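Local coordinates for protein trichomaglin (Trichosanthes lepiniana, PDB 1SGL) that probably cleaves RNA as an S-like ribonuclease of the T2 family, hydrolysing phosphodiester bonds, at residues K122-V132 with L179-P189; A143-I154 with C198-E206. All blocks are in the same frame, centred on the assembly; numbering follows the deposited sequence.

Interaction 1 (K122-V132 with L179-P189); sequences KTLKLFMKYNV and LSLCFDKDFKP. With SO4 (sulfate ion), chain D.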
loop_
_atom_site.group_PDB
_atom_site.type_symbol
_atom_site.label_atom_id
_atom_site.label_comp_id
_atom_site.label_asym_id
_atom_site.label_seq_id
_atom_site.Cartn_x
_atom_site.Cartn_y
_atom_site.Cartn_z
ATOM N N LYS A 122 -1.532 -12.818 4.640
ATOM C CA LYS A 122 -2.207 -11.867 5.518
ATOM C C LYS A 122 -2.378 -10.499 4.871
ATOM O O LYS A 122 -3.425 -9.870 4.992
ATOM C CB LYS A 122 -1.434 -11.689 6.822
ATOM C CG LYS A 122 -2.345 -11.490 8.011
ATOM C CD LYS A 122 -3.066 -12.800 8.309
ATOM C CE LYS A 122 -4.306 -12.589 9.152
ATOM N NZ LYS A 122 -5.333 -11.812 8.404
ATOM N N THR A 123 -1.337 -10.031 4.199
ATOM C CA THR A 123 -1.408 -8.733 3.557
ATOM C C THR A 123 -2.501 -8.710 2.486
ATOM O O THR A 123 -3.268 -7.755 2.398
ATOM C CB THR A 123 -0.053 -8.353 2.943
ATOM O OG1 THR A 123 0.934 -8.274 3.985
ATOM C CG2 THR A 123 -0.150 -7.002 2.237
ATOM N N LEU A 124 -2.583 -9.769 1.687
ATOM C CA LEU A 124 -3.601 -9.847 0.640
ATOM C C LEU A 124 -5.011 -9.987 1.222
ATOM O O LEU A 124 -5.963 -9.391 0.711
ATOM C CB LEU A 124 -3.300 -11.018 -0.301
ATOM C CG LEU A 124 -2.121 -10.761 -1.248
ATOM C CD1 LEU A 124 -1.750 -12.038 -1.986
ATOM C CD2 LEU A 124 -2.500 -9.665 -2.240
ATOM N N LYS A 125 -5.146 -10.766 2.290
ATOM C CA LYS A 125 -6.450 -10.948 2.920
ATOM C C LYS A 125 -6.988 -9.615 3.416
ATOM O O LYS A 125 -8.155 -9.298 3.204
ATOM C CB LYS A 125 -6.357 -11.918 4.104
ATOM C CG LYS A 125 -6.182 -13.375 3.714
ATOM C CD LYS A 125 -5.954 -14.275 4.942
ATOM C CE LYS A 125 -7.158 -14.290 5.882
ATOM N NZ LYS A 125 -7.501 -12.952 6.454
ATOM N N LEU A 126 -6.134 -8.840 4.081
ATOM C CA LEU A 126 -6.551 -7.546 4.602
ATOM C C LEU A 126 -6.952 -6.591 3.489
ATOM O O LEU A 126 -7.925 -5.862 3.622
ATOM C CB LEU A 126 -5.436 -6.915 5.441
ATOM C CG LEU A 126 -5.163 -7.597 6.783
ATOM C CD1 LEU A 126 -4.028 -6.880 7.496
ATOM C CD2 LEU A 126 -6.423 -7.577 7.627
ATOM N N PHE A 127 -6.200 -6.598 2.394
ATOM C CA PHE A 127 -6.500 -5.724 1.269
ATOM C C PHE A 127 -7.874 -6.042 0.675
ATOM O O PHE A 127 -8.648 -5.133 0.378
ATOM C CB PHE A 127 -5.436 -5.875 0.180
ATOM C CG PHE A 127 -5.698 -5.049 -1.052
ATOM C CD1 PHE A 127 -5.424 -3.685 -1.064
ATOM C CD2 PHE A 127 -6.207 -5.642 -2.207
ATOM C CE1 PHE A 127 -5.647 -2.921 -2.208
ATOM C CE2 PHE A 127 -6.436 -4.887 -3.357
ATOM C CZ PHE A 127 -6.155 -3.523 -3.359
ATOM N N MET A 128 -8.167 -7.331 0.512
ATOM C CA MET A 128 -9.436 -7.758 -0.065
ATOM C C MET A 128 -10.614 -7.630 0.885
ATOM O O MET A 128 -11.695 -7.222 0.470
ATOM C CB MET A 128 -9.334 -9.204 -0.577
ATOM C CG MET A 128 -8.339 -9.374 -1.729
ATOM S SD MET A 128 -8.166 -11.078 -2.340
ATOM C CE MET A 128 -7.429 -11.882 -0.917
ATOM N N LYS A 129 -10.403 -7.954 2.158
ATOM C CA LYS A 129 -11.472 -7.876 3.145
ATOM C C LYS A 129 -11.906 -6.440 3.464
ATOM O O LYS A 129 -13.095 -6.173 3.629
ATOM C CB LYS A 129 -11.060 -8.577 4.439
ATOM C CG LYS A 129 -12.182 -8.632 5.456
ATOM C CD LYS A 129 -11.784 -9.371 6.718
ATOM C CE LYS A 129 -12.978 -9.466 7.670
ATOM N NZ LYS A 129 -12.621 -10.069 8.986
ATOM N N TYR A 130 -10.943 -5.530 3.564
ATOM C CA TYR A 130 -11.234 -4.127 3.845
ATOM C C TYR A 130 -10.824 -3.353 2.602
ATOM O O TYR A 130 -9.923 -2.524 2.635
ATOM C CB TYR A 130 -10.434 -3.655 5.062
ATOM C CG TYR A 130 -10.713 -4.468 6.309
ATOM C CD1 TYR A 130 -9.777 -5.373 6.799
ATOM C CD2 TYR A 130 -11.928 -4.346 6.986
ATOM C CE1 TYR A 130 -10.034 -6.135 7.930
ATOM C CE2 TYR A 130 -12.198 -5.109 8.124
ATOM C CZ TYR A 130 -11.245 -5.997 8.586
ATOM O OH TYR A 130 -11.496 -6.743 9.708
ATOM N N ASN A 131 -11.511 -3.631 1.500
ATOM C CA ASN A 131 -11.183 -3.018 0.225
ATOM C C ASN A 131 -11.593 -1.558 0.048
ATOM O O ASN A 131 -12.771 -1.242 -0.153
ATOM C CB ASN A 131 -11.774 -3.856 -0.905
ATOM C CG ASN A 131 -11.139 -3.550 -2.233
ATOM O OD1 ASN A 131 -11.130 -2.404 -2.678
ATOM N ND2 ASN A 131 -10.588 -4.573 -2.876
ATOM N N VAL A 132 -10.602 -0.673 0.083
ATOM C CA VAL A 132 -10.876 0.739 -0.074
ATOM C C VAL A 132 -11.353 1.086 -1.483
ATOM O O VAL A 132 -12.175 1.982 -1.643
ATOM C CB VAL A 132 -9.641 1.599 0.284
ATOM C CG1 VAL A 132 -9.196 1.285 1.714
ATOM C CG2 VAL A 132 -8.512 1.333 -0.700
ATOM N N LEU A 179 -2.603 5.973 1.020
ATOM C CA LEU A 179 -3.687 5.844 1.970
ATOM C C LEU A 179 -3.289 4.650 2.813
ATOM O O LEU A 179 -3.022 3.572 2.281
ATOM C CB LEU A 179 -5.019 5.591 1.256
ATOM C CG LEU A 179 -6.246 5.520 2.176
ATOM C CD1 LEU A 179 -7.513 5.773 1.367
ATOM C CD2 LEU A 179 -6.303 4.163 2.872
ATOM N N SER A 180 -3.229 4.848 4.127
ATOM C CA SER A 180 -2.845 3.779 5.029
ATOM C C SER A 180 -3.948 3.402 6.003
ATOM O O SER A 180 -4.697 4.262 6.467
ATOM C CB SER A 180 -1.604 4.190 5.822
ATOM O OG SER A 180 -0.548 4.572 4.955
ATOM N N LEU A 181 -4.047 2.111 6.299
ATOM C CA LEU A 181 -5.023 1.621 7.261
ATOM C C LEU A 181 -4.232 1.047 8.432
ATOM O O LEU A 181 -3.155 0.470 8.250
ATOM C CB LEU A 181 -5.920 0.528 6.656
ATOM C CG LEU A 181 -6.836 0.895 5.482
ATOM C CD1 LEU A 181 -7.574 -0.347 5.011
ATOM C CD2 LEU A 181 -7.818 1.969 5.898
ATOM N N CYS A 182 -4.759 1.211 9.634
ATOM C CA CYS A 182 -4.084 0.705 10.818
ATOM C C CYS A 182 -4.863 -0.480 11.398
ATOM O O CYS A 182 -6.090 -0.530 11.302
ATOM C CB CYS A 182 -3.908 1.859 11.818
ATOM S SG CYS A 182 -2.834 3.148 11.082
ATOM N N PHE A 183 -4.142 -1.449 11.955
ATOM C CA PHE A 183 -4.757 -2.650 12.533
ATOM C C PHE A 183 -4.055 -3.059 13.831
ATOM O O PHE A 183 -2.862 -2.787 14.000
ATOM C CB PHE A 183 -4.647 -3.839 11.558
ATOM C CG PHE A 183 -5.298 -3.614 10.222
ATOM C CD1 PHE A 183 -4.603 -2.995 9.189
ATOM C CD2 PHE A 183 -6.603 -4.039 9.994
ATOM C CE1 PHE A 183 -5.195 -2.805 7.937
ATOM C CE2 PHE A 183 -7.208 -3.855 8.752
ATOM C CZ PHE A 183 -6.503 -3.239 7.720
ATOM N N ASP A 184 -4.771 -3.722 14.740
ATOM C CA ASP A 184 -4.120 -4.181 15.966
ATOM C C ASP A 184 -3.510 -5.565 15.725
ATOM O O ASP A 184 -3.580 -6.086 14.611
ATOM C CB ASP A 184 -5.083 -4.217 17.167
ATOM C CG ASP A 184 -6.293 -5.092 16.944
ATOM O OD1 ASP A 184 -6.217 -6.097 16.212
ATOM O OD2 ASP A 184 -7.341 -4.773 17.533
ATOM N N LYS A 185 -2.896 -6.144 16.756
ATOM C CA LYS A 185 -2.264 -7.458 16.630
ATOM C C LYS A 185 -3.237 -8.527 16.160
ATOM O O LYS A 185 -2.821 -9.521 15.574
ATOM C CB LYS A 185 -1.658 -7.906 17.960
ATOM C CG LYS A 185 -0.611 -6.977 18.542
ATOM C CD LYS A 185 0.636 -6.933 17.696
ATOM C CE LYS A 185 1.713 -6.085 18.361
ATOM N NZ LYS A 185 2.220 -6.677 19.632
ATOM N N ASP A 186 -4.525 -8.336 16.433
ATOM C CA ASP A 186 -5.544 -9.295 16.013
ATOM C C ASP A 186 -6.077 -8.953 14.620
ATOM O O ASP A 186 -7.068 -9.513 14.160
ATOM C CB ASP A 186 -6.702 -9.333 17.018
ATOM C CG ASP A 186 -6.356 -10.101 18.285
ATOM O OD1 ASP A 186 -7.222 -10.192 19.180
ATOM O OD2 ASP A 186 -5.223 -10.621 18.389
ATOM N N PHE A 187 -5.413 -8.015 13.961
ATOM C CA PHE A 187 -5.791 -7.607 12.622
ATOM C C PHE A 187 -7.177 -7.006 12.501
ATOM O O PHE A 187 -7.831 -7.148 11.478
ATOM C CB PHE A 187 -5.622 -8.786 11.666
ATOM C CG PHE A 187 -4.193 -9.220 11.514
ATOM C CD1 PHE A 187 -3.290 -8.435 10.803
ATOM C CD2 PHE A 187 -3.730 -10.368 12.142
ATOM C CE1 PHE A 187 -1.941 -8.788 10.724
ATOM C CE2 PHE A 187 -2.381 -10.731 12.070
ATOM C CZ PHE A 187 -1.486 -9.938 11.361
ATOM N N LYS A 188 -7.633 -6.353 13.561
ATOM C CA LYS A 188 -8.915 -5.669 13.515
ATOM C C LYS A 188 -8.574 -4.204 13.252
ATOM O O LYS A 188 -7.572 -3.693 13.759
ATOM C CB LYS A 188 -9.668 -5.799 14.843
ATOM C CG LYS A 188 -10.532 -7.047 14.946
ATOM C CD LYS A 188 -9.713 -8.323 14.808
ATOM C CE LYS A 188 -10.619 -9.553 14.728
ATOM N NZ LYS A 188 -9.843 -10.822 14.619
ATOM N N PRO A 189 -9.395 -3.514 12.450
ATOM C CA PRO A 189 -9.141 -2.101 12.143
ATOM C C PRO A 189 -9.111 -1.191 13.368
ATOM O O PRO A 189 -9.862 -1.376 14.322
ATOM C CB PRO A 189 -10.280 -1.747 11.185
ATOM C CG PRO A 189 -10.537 -3.066 10.480
ATOM C CD PRO A 189 -10.503 -4.039 11.633
HETATM S S SO4 D . 2.689 6.591 6.611
HETATM O O1 SO4 D . 3.929 7.064 5.963
HETATM O O2 SO4 D . 2.274 5.303 6.013
HETATM O O3 SO4 D . 1.633 7.602 6.403
HETATM O O4 SO4 D . 2.928 6.403 8.057
#
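Y130 lays one face of its ring against P189, whose CG sits 3.8 Å from the ring centroid, 22° off the normal and displaced toward the rim. The opposite face of the tyrosine is covered by CG of its helix neighbour K129. L126 CD2 lies in the ring plane at its edge. Y130 CD1 comes within 3.6 Å of F183 CE2; the two rings meet obliquely, their planes at 47°. With an alanine here, P189 CG would probably lose the ring it lies on and a gap would open beside F183.

L126 CD1 stands over the centre of the F183 ring, 4.2 Å from the centroid, and also reaches CD1 of F187 at 3.7 Å. A chi1 of -70° with an extended chi2 sets CD1 there, while CD2 lies at F183 CE2.

K122 covers one face of the F187 ring: two kinks lay its methylenes and ammonium there, CG 4.0 Å from the F187 centroid. K122 NZ lies 4.5 Å from that F187 centroid, over the same face, a cation-pi contact. At the other end V132 CG1 packs on L181 CD1 at 4.0 Å.

K188 N, just past the type I turn D184-F187, donates to D184 OD1. The turn presents F187 to the helix, and P189 follows. S180 OG, on the other side of the strand, lies near a sulfate, probably from the crystallisation liquor, that K167 and R46 hold. This is helix-on-sheet packing: helix 116-129 lies against strand 176-184 of the antiparallel sheet at the core of the alpha+beta RNase T2 fold.

Interaction 2 (A143-I154 with C198-E206); sequences ASNSKMYDLKDI and CPRYVSLPE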
loop_
_atom_site.group_PDB
_atom_site.type_symbol
_atom_site.label_atom_id
_atom_site.label_comp_id
_atom_site.label_asym_id
_atom_site.label_seq_id
_atom_site.Cartn_x
_atom_site.Cartn_y
_atom_site.Cartn_z
ATOM N N ALA A 143 -11.385 7.633 -10.242
ATOM C CA ALA A 143 -10.256 8.307 -10.874
ATOM C C ALA A 143 -10.765 9.317 -11.892
ATOM O O ALA A 143 -11.676 9.029 -12.659
ATOM C CB ALA A 143 -9.344 7.285 -11.550
ATOM N N SER A 144 -10.161 10.498 -11.899
ATOM C CA SER A 144 -10.570 11.560 -12.802
ATOM C C SER A 144 -9.490 12.624 -12.910
ATOM O O SER A 144 -8.868 12.992 -11.918
ATOM C CB SER A 144 -11.860 12.203 -12.291
ATOM O OG SER A 144 -12.146 13.397 -12.995
ATOM N N ASN A 145 -9.280 13.127 -14.120
ATOM C CA ASN A 145 -8.273 14.154 -14.343
ATOM C C ASN A 145 -8.900 15.544 -14.380
ATOM O O ASN A 145 -8.194 16.552 -14.362
ATOM C CB ASN A 145 -7.533 13.884 -15.655
ATOM C CG ASN A 145 -6.849 12.531 -15.666
ATOM O OD1 ASN A 145 -6.182 12.158 -14.705
ATOM N ND2 ASN A 145 -7.005 11.794 -16.756
ATOM N N SER A 146 -10.228 15.600 -14.411
ATOM C CA SER A 146 -10.918 16.881 -14.479
ATOM C C SER A 146 -11.636 17.312 -13.205
ATOM O O SER A 146 -11.941 18.490 -13.038
ATOM C CB SER A 146 -11.913 16.873 -15.645
ATOM O OG SER A 146 -12.911 15.888 -15.462
ATOM N N LYS A 147 -11.915 16.380 -12.303
ATOM C CA LYS A 147 -12.597 16.762 -11.078
ATOM C C LYS A 147 -11.797 16.512 -9.809
ATOM O O LYS A 147 -11.034 15.558 -9.704
ATOM C CB LYS A 147 -13.961 16.066 -10.981
ATOM C CG LYS A 147 -13.913 14.557 -11.006
ATOM C CD LYS A 147 -15.316 13.953 -11.114
ATOM C CE LYS A 147 -15.248 12.454 -11.430
ATOM N NZ LYS A 147 -16.586 11.799 -11.524
ATOM N N MET A 148 -11.968 17.406 -8.850
ATOM C CA MET A 148 -11.305 17.285 -7.568
ATOM C C MET A 148 -12.368 16.820 -6.578
ATOM O O MET A 148 -13.563 16.969 -6.837
ATOM C CB MET A 148 -10.731 18.635 -7.146
ATOM C CG MET A 148 -9.644 19.136 -8.069
ATOM S SD MET A 148 -8.963 20.685 -7.494
ATOM C CE MET A 148 -7.642 20.101 -6.416
ATOM N N TYR A 149 -11.935 16.251 -5.457
ATOM C CA TYR A 149 -12.865 15.762 -4.450
ATOM C C TYR A 149 -12.634 16.375 -3.085
ATOM O O TYR A 149 -11.509 16.714 -2.716
ATOM C CB TYR A 149 -12.759 14.245 -4.299
ATOM C CG TYR A 149 -13.155 13.463 -5.519
ATOM C CD1 TYR A 149 -12.199 13.035 -6.435
ATOM C CD2 TYR A 149 -14.492 13.162 -5.768
ATOM C CE1 TYR A 149 -12.567 12.327 -7.568
ATOM C CE2 TYR A 149 -14.866 12.456 -6.899
ATOM C CZ TYR A 149 -13.901 12.039 -7.793
ATOM O OH TYR A 149 -14.270 11.318 -8.903
ATOM N N ASP A 150 -13.712 16.493 -2.326
ATOM C CA ASP A 150 -13.629 17.031 -0.979
ATOM C C ASP A 150 -12.907 15.947 -0.172
ATOM O O ASP A 150 -13.296 14.779 -0.202
ATOM C CB ASP A 150 -15.039 17.269 -0.425
ATOM C CG ASP A 150 -15.113 18.484 0.483
ATOM O OD1 ASP A 150 -14.540 18.453 1.592
ATOM O OD2 ASP A 150 -15.742 19.481 0.079
ATOM N N LEU A 151 -11.840 16.325 0.517
ATOM C CA LEU A 151 -11.084 15.361 1.302
ATOM C C LEU A 151 -12.026 14.549 2.190
ATOM O O LEU A 151 -11.943 13.318 2.248
ATOM C CB LEU A 151 -10.052 16.083 2.170
ATOM C CG LEU A 151 -9.204 15.171 3.058
ATOM C CD1 LEU A 151 -8.433 14.194 2.186
ATOM C CD2 LEU A 151 -8.257 16.010 3.909
ATOM N N LYS A 152 -12.928 15.261 2.862
ATOM C CA LYS A 152 -13.903 14.669 3.767
ATOM C C LYS A 152 -14.740 13.544 3.156
ATOM O O LYS A 152 -15.060 12.574 3.834
ATOM C CB LYS A 152 -14.830 15.767 4.305
ATOM C CG LYS A 152 -15.868 15.281 5.292
ATOM C CD LYS A 152 -15.400 15.358 6.745
ATOM C CE LYS A 152 -14.195 14.475 7.032
ATOM N NZ LYS A 152 -12.945 15.070 6.489
ATOM N N ASP A 153 -15.104 13.672 1.883
ATOM C CA ASP A 153 -15.897 12.641 1.225
ATOM C C ASP A 153 -15.138 11.321 1.182
ATOM O O ASP A 153 -15.721 10.252 1.370
ATOM C CB ASP A 153 -16.254 13.050 -0.207
ATOM C CG ASP A 153 -17.448 13.981 -0.274
ATOM O OD1 ASP A 153 -17.945 14.403 0.788
ATOM O OD2 ASP A 153 -17.898 14.292 -1.393
ATOM N N ILE A 154 -13.836 11.405 0.921
ATOM C CA ILE A 154 -13.002 10.216 0.842
ATOM C C ILE A 154 -12.814 9.586 2.222
ATOM O O ILE A 154 -12.962 8.377 2.378
ATOM C CB ILE A 154 -11.636 10.556 0.216
ATOM C CG1 ILE A 154 -11.859 11.125 -1.188
ATOM C CG2 ILE A 154 -10.747 9.314 0.170
ATOM C CD1 ILE A 154 -10.595 11.516 -1.918
ATOM N N CYS A 198 -2.958 16.495 3.240
ATOM C CA CYS A 198 -3.811 16.862 2.130
ATOM C C CYS A 198 -4.619 18.130 2.347
ATOM O O CYS A 198 -5.066 18.408 3.454
ATOM C CB CYS A 198 -4.767 15.717 1.831
ATOM S SG CYS A 198 -3.979 14.183 1.264
ATOM N N PRO A 199 -4.809 18.920 1.278
ATOM C CA PRO A 199 -5.585 20.158 1.366
ATOM C C PRO A 199 -7.062 19.752 1.369
ATOM O O PRO A 199 -7.365 18.560 1.296
ATOM C CB PRO A 199 -5.181 20.901 0.103
ATOM C CG PRO A 199 -4.972 19.780 -0.880
ATOM C CD PRO A 199 -4.205 18.766 -0.059
ATOM N N ARG A 200 -7.967 20.727 1.437
ATOM C CA ARG A 200 -9.404 20.443 1.474
ATOM C C ARG A 200 -9.917 19.755 0.214
ATOM O O ARG A 200 -10.838 18.948 0.277
ATOM C CB ARG A 200 -10.212 21.730 1.708
ATOM C CG ARG A 200 -11.696 21.465 1.988
ATOM C CD ARG A 200 -12.502 22.754 2.131
ATOM N NE ARG A 200 -11.709 23.784 2.780
ATOM C CZ ARG A 200 -11.160 23.660 3.984
ATOM N NH1 ARG A 200 -11.329 22.545 4.688
ATOM N NH2 ARG A 200 -10.406 24.642 4.467
ATOM N N TYR A 201 -9.344 20.086 -0.934
ATOM C CA TYR A 201 -9.766 19.447 -2.173
ATOM C C TYR A 201 -8.587 18.673 -2.742
ATOM O O TYR A 201 -7.465 19.170 -2.769
ATOM C CB TYR A 201 -10.279 20.488 -3.167
ATOM C CG TYR A 201 -11.488 21.229 -2.646
ATOM C CD1 TYR A 201 -11.346 22.373 -1.867
ATOM C CD2 TYR A 201 -12.776 20.750 -2.880
ATOM C CE1 TYR A 201 -12.453 23.023 -1.332
ATOM C CE2 TYR A 201 -13.886 21.391 -2.348
ATOM C CZ TYR A 201 -13.714 22.526 -1.575
ATOM O OH TYR A 201 -14.805 23.157 -1.033
ATOM N N VAL A 202 -8.842 17.446 -3.177
ATOM C CA VAL A 202 -7.780 16.613 -3.706
ATOM C C VAL A 202 -8.142 15.996 -5.040
ATOM O O VAL A 202 -9.299 16.010 -5.463
ATOM C CB VAL A 202 -7.411 15.483 -2.713
ATOM C CG1 VAL A 202 -6.936 16.082 -1.398
ATOM C CG2 VAL A 202 -8.611 14.565 -2.487
ATOM N N SER A 203 -7.139 15.458 -5.715
ATOM C CA SER A 203 -7.387 14.843 -7.000
ATOM C C SER A 203 -6.891 13.410 -7.023
ATOM O O SER A 203 -5.896 13.069 -6.385
ATOM C CB SER A 203 -6.729 15.662 -8.114
ATOM O OG SER A 203 -5.331 15.727 -7.945
ATOM N N LEU A 204 -7.629 12.577 -7.749
ATOM C CA LEU A 204 -7.333 11.164 -7.923
ATOM C C LEU A 204 -7.161 10.995 -9.424
ATOM O O LEU A 204 -8.071 10.549 -10.117
ATOM C CB LEU A 204 -8.507 10.312 -7.427
ATOM C CG LEU A 204 -8.763 10.294 -5.913
ATOM C CD1 LEU A 204 -10.137 9.704 -5.613
ATOM C CD2 LEU A 204 -7.685 9.481 -5.229
ATOM N N PRO A 205 -5.988 11.369 -9.950
ATOM C CA PRO A 205 -5.731 11.252 -11.388
ATOM C C PRO A 205 -5.691 9.819 -11.907
ATOM O O PRO A 205 -5.381 8.877 -11.166
ATOM C CB PRO A 205 -4.393 11.967 -11.555
ATOM C CG PRO A 205 -3.697 11.672 -10.257
ATOM C CD PRO A 205 -4.799 11.878 -9.237
ATOM N N GLU A 206 -6.016 9.659 -13.186
ATOM C CA GLU A 206 -5.989 8.341 -13.802
ATOM C C GLU A 206 -4.556 8.080 -14.243
ATOM O O GLU A 206 -3.745 9.006 -14.335
ATOM C CB GLU A 206 -6.893 8.303 -15.033
ATOM C CG GLU A 206 -8.288 8.857 -14.824
ATOM C CD GLU A 206 -9.043 8.992 -16.135
ATOM O OE1 GLU A 206 -9.488 7.960 -16.679
ATOM O OE2 GLU A 206 -9.176 10.129 -16.632
HETATM O O HOH W 1 -9.338 13.651 -9.209
HETATM O O HOH W 2 -12.206 17.991 3.069
#
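Strands 148-150 and 201-203 pair antiparallel, with Y149 and V202 as the hydrogen-bonded pair: Y149 N donates to V202 O at 2.6 Å and V202 N to Y149 O at 2.8 Å, both in the carbonyl plane. L151 N bonds R200 O at the helix start. S144 N to L204 O continues the pairing past the strands.

The face of Y149 and V202 packs through apolar atoms on I154 and L204. I154 CD1 meets V202 CG2 tip to tip at 3.7 Å. L204 CD1 crosses to Y149 CD1, 4.0 Å away, at about a right angle. With CG anti to the backbone N (chi1 179°), L151 turns CD1 to C198 CB (4.0 Å). On the face of D150 and Y201, D150 OD2 lies 3.6 Å from Y201 CE2, the carboxylate and ring planes 60° apart.

N145 OD1 accepts from E206 N at 2.9 Å, the donor tilted 31° from the amide plane. Two waters bridge the segments. One donates to S144 O and K147 O and accepts from L204 N. The other links D150 OD1, R200 O and K152 N. S144 OG accepts from S146 N and K147 N, an ST turn and ST motif.

Y149 OH bonds V142 O. The C198-C170 disulfide ties the segment to strand 167-170. V202 and L204 rest on V176 of strand 176-184, L204 also on W14 of strand 7-14. I154, in the first turn of helix 151-162, packs beside them.

The two contacts alternate along the chain: 122-132, 143-154, 179-189, then 198-206. Their centres are about 23 Å apart, and their nearest atoms about 5 Å, without touching. Interaction 1 lies nearer the middle of the molecule and joins helix 116-129 to the central sheet. Interaction 2 is a two-stranded ribbon at the surface. Helix 151-162 connects them: it starts in interaction 2, and its V158 and V162 touch side chains of interaction 1. Strand 176-184 is shared too, since V176 supports the ribbon. The ribbon thus joins the C-terminal segment 198-206 to helix 151-162, which also packs against interaction 1.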